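Local coordinates for protein putative lipase (Bacteroides thetaiotaomicron VPI-5482, PDB 3BZW) that probably hydrolyses ester bonds in lipids, as a putative lipase of the GDSL-like SGNH hydrolase family, perhaps with lysophospholipase activity, at residues Y101-I107 with E193-Y198. Residues are numbered along the deposited sequence.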
loop_
_atom_site.group_PDB
_atom_site.type_symbol
_atom_site.label_atom_id
_atom_site.label_comp_id
_atom_site.label_asym_id
_atom_site.label_seq_id
_atom_site.Cartn_x
_atom_site.Cartn_y
_atom_site.Cartn_z
ATOM N N TYR A 101 11.744 12.758 -26.786
ATOM C CA TYR A 101 10.337 12.576 -26.439
ATOM C C TYR A 101 9.475 12.883 -27.659
ATOM O O TYR A 101 8.647 12.073 -28.073
ATOM C CB TYR A 101 9.930 13.507 -25.289
ATOM C CG TYR A 101 8.435 13.762 -25.225
ATOM C CD1 TYR A 101 7.549 12.786 -24.763
ATOM C CD2 TYR A 101 7.906 14.970 -25.679
ATOM C CE1 TYR A 101 6.159 13.011 -24.760
ATOM C CE2 TYR A 101 6.534 15.205 -25.686
ATOM C CZ TYR A 101 5.667 14.226 -25.229
ATOM O OH TYR A 101 4.319 14.477 -25.256
ATOM N N ASN A 102 9.684 14.059 -28.240
ATOM C CA ASN A 102 8.903 14.475 -29.397
ATOM C C ASN A 102 9.039 13.530 -30.591
ATOM O O ASN A 102 8.081 13.324 -31.338
ATOM C CB ASN A 102 9.304 15.891 -29.822
ATOM C CG ASN A 102 8.477 16.400 -30.987
ATOM O OD1 ASN A 102 9.017 16.817 -32.018
ATOM N ND2 ASN A 102 7.160 16.369 -30.829
ATOM N N SER A 103 10.218 12.943 -30.758
ATOM C CA SER A 103 10.459 12.042 -31.879
ATOM C C SER A 103 10.125 10.579 -31.589
ATOM O O SER A 103 10.499 9.683 -32.350
ATOM C CB SER A 103 11.911 12.177 -32.340
ATOM O OG SER A 103 12.161 13.506 -32.783
ATOM N N SER A 104 9.418 10.351 -30.488
ATOM C CA SER A 104 8.995 9.011 -30.078
ATOM C C SER A 104 10.111 7.971 -30.018
ATOM O O SER A 104 9.951 6.855 -30.517
ATOM C CB SER A 104 7.886 8.503 -31.008
ATOM O OG SER A 104 6.788 9.397 -31.022
ATOM N N VAL A 105 11.234 8.333 -29.405
ATOM C CA VAL A 105 12.358 7.411 -29.257
ATOM C C VAL A 105 12.018 6.448 -28.118
ATOM O O VAL A 105 11.846 6.871 -26.977
ATOM C CB VAL A 105 13.670 8.163 -28.882
ATOM C CG1 VAL A 105 14.796 7.161 -28.655
ATOM C CG2 VAL A 105 14.048 9.143 -29.980
ATOM N N PRO A 106 11.921 5.141 -28.410
ATOM C CA PRO A 106 11.597 4.174 -27.356
ATOM C C PRO A 106 12.584 4.274 -26.195
ATOM O O PRO A 106 13.786 4.449 -26.405
ATOM C CB PRO A 106 11.687 2.831 -28.079
ATOM C CG PRO A 106 11.299 3.185 -29.486
ATOM C CD PRO A 106 12.065 4.466 -29.712
ATOM N N ILE A 107 12.072 4.169 -24.974
ATOM C CA ILE A 107 12.899 4.261 -23.773
ATOM C C ILE A 107 13.939 3.142 -23.726
ATOM O O ILE A 107 15.116 3.384 -23.437
ATOM C CB ILE A 107 12.020 4.215 -22.500
ATOM C CG1 ILE A 107 11.159 5.480 -22.425
ATOM C CG2 ILE A 107 12.898 4.082 -21.256
ATOM C CD1 ILE A 107 11.948 6.775 -22.261
ATOM N N GLU A 193 4.673 7.041 -24.502
ATOM C CA GLU A 193 5.385 7.538 -23.331
ATOM C C GLU A 193 5.088 9.010 -23.068
ATOM O O GLU A 193 4.868 9.788 -24.001
ATOM C CB GLU A 193 6.896 7.365 -23.526
ATOM C CG GLU A 193 7.359 5.925 -23.706
ATOM C CD GLU A 193 7.514 5.178 -22.395
ATOM O OE1 GLU A 193 7.134 5.720 -21.334
ATOM O OE2 GLU A 193 8.019 4.036 -22.430
ATOM N N TYR A 194 5.058 9.386 -21.793
ATOM C CA TYR A 194 4.851 10.781 -21.435
ATOM C C TYR A 194 6.253 11.360 -21.320
ATOM O O TYR A 194 7.225 10.614 -21.193
ATOM C CB TYR A 194 4.135 10.918 -20.084
ATOM C CG TYR A 194 2.663 10.568 -20.107
ATOM C CD1 TYR A 194 2.193 9.400 -19.504
ATOM C CD2 TYR A 194 1.734 11.413 -20.723
ATOM C CE1 TYR A 194 0.836 9.081 -19.510
ATOM C CE2 TYR A 194 0.371 11.100 -20.734
ATOM C CZ TYR A 194 -0.068 9.932 -20.125
ATOM O OH TYR A 194 -1.410 9.609 -20.139
ATOM N N ILE A 195 6.361 12.683 -21.368
ATOM C CA ILE A 195 7.654 13.350 -21.249
ATOM C C ILE A 195 8.372 12.861 -19.986
ATOM O O ILE A 195 9.603 12.827 -19.933
ATOM C CB ILE A 195 7.464 14.897 -21.197
ATOM C CG1 ILE A 195 8.817 15.604 -21.085
ATOM C CG2 ILE A 195 6.577 15.275 -20.023
ATOM C CD1 ILE A 195 9.718 15.437 -22.303
ATOM N N ASP A 196 7.583 12.466 -18.983
ATOM C CA ASP A 196 8.091 11.969 -17.699
ATOM C C ASP A 196 9.205 10.932 -17.838
ATOM O O ASP A 196 10.217 10.994 -17.142
ATOM C CB ASP A 196 6.959 11.313 -16.900
ATOM C CG ASP A 196 5.778 12.230 -16.685
ATOM O OD1 ASP A 196 5.578 13.160 -17.492
ATOM O OD2 ASP A 196 5.036 12.001 -15.706
ATOM N N ALA A 197 8.991 9.961 -18.719
ATOM C CA ALA A 197 9.957 8.889 -18.932
ATOM C C ALA A 197 11.322 9.405 -19.365
ATOM O O ALA A 197 12.353 8.853 -18.979
ATOM C CB ALA A 197 9.423 7.911 -19.970
ATOM N N TYR A 198 11.325 10.468 -20.161
ATOM C CA TYR A 198 12.564 11.038 -20.663
ATOM C C TYR A 198 13.261 11.893 -19.615
ATOM O O TYR A 198 14.470 12.067 -19.657
ATOM C CB TYR A 198 12.271 11.829 -21.940
ATOM C CG TYR A 198 11.659 10.950 -23.007
ATOM C CD1 TYR A 198 12.460 10.301 -23.956
ATOM C CD2 TYR A 198 10.289 10.679 -23.007
ATOM C CE1 TYR A 198 11.910 9.397 -24.869
ATOM C CE2 TYR A 198 9.730 9.779 -23.915
ATOM C CZ TYR A 198 10.544 9.139 -24.838
ATOM O OH TYR A 198 9.993 8.223 -25.704
HETATM O O HOH W 1 9.225 3.261 -24.818
#
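The ring of Tyr198 is held between two CH-pi contacts: Tyr101 CA stands 3.6 Å from its centroid over one face, and Ile107 CD1 3.8 Å over the opposite face. Tyr101 also turns its ring edge toward Tyr198 in an offset edge-to-face pair, centroids 5.8 Å apart and planes at 71°, while Ile195 CB covers a face of the Tyr101 ring. Ala197 CB meets Ile107 CD1 at 3.6 Å. At the rim of this cluster, Tyr198 OH donates to Val105 O (2.6 Å); Val105 N closes on Asp100 O the Schellman motif, with Ser104 as C-prime residue, that ends helix 98-102. Farther out, a water links Ile107 N (3.0 Å) to Glu193 OE2 (2.8 Å). The Tyr101 hydroxyl bonds to Tyr187 O, and Asn189 ND2 hydrogen-bonds to main-chain Tyr101 O and to Tyr198 OH. The contact thus fastens the loop after helix 98-102, which follows central strand 91-95 of the parallel sheet, to the N-terminal turn of helix 195-210, with Tyr143 of helix 143-157 packing against both Ile107 and Tyr198.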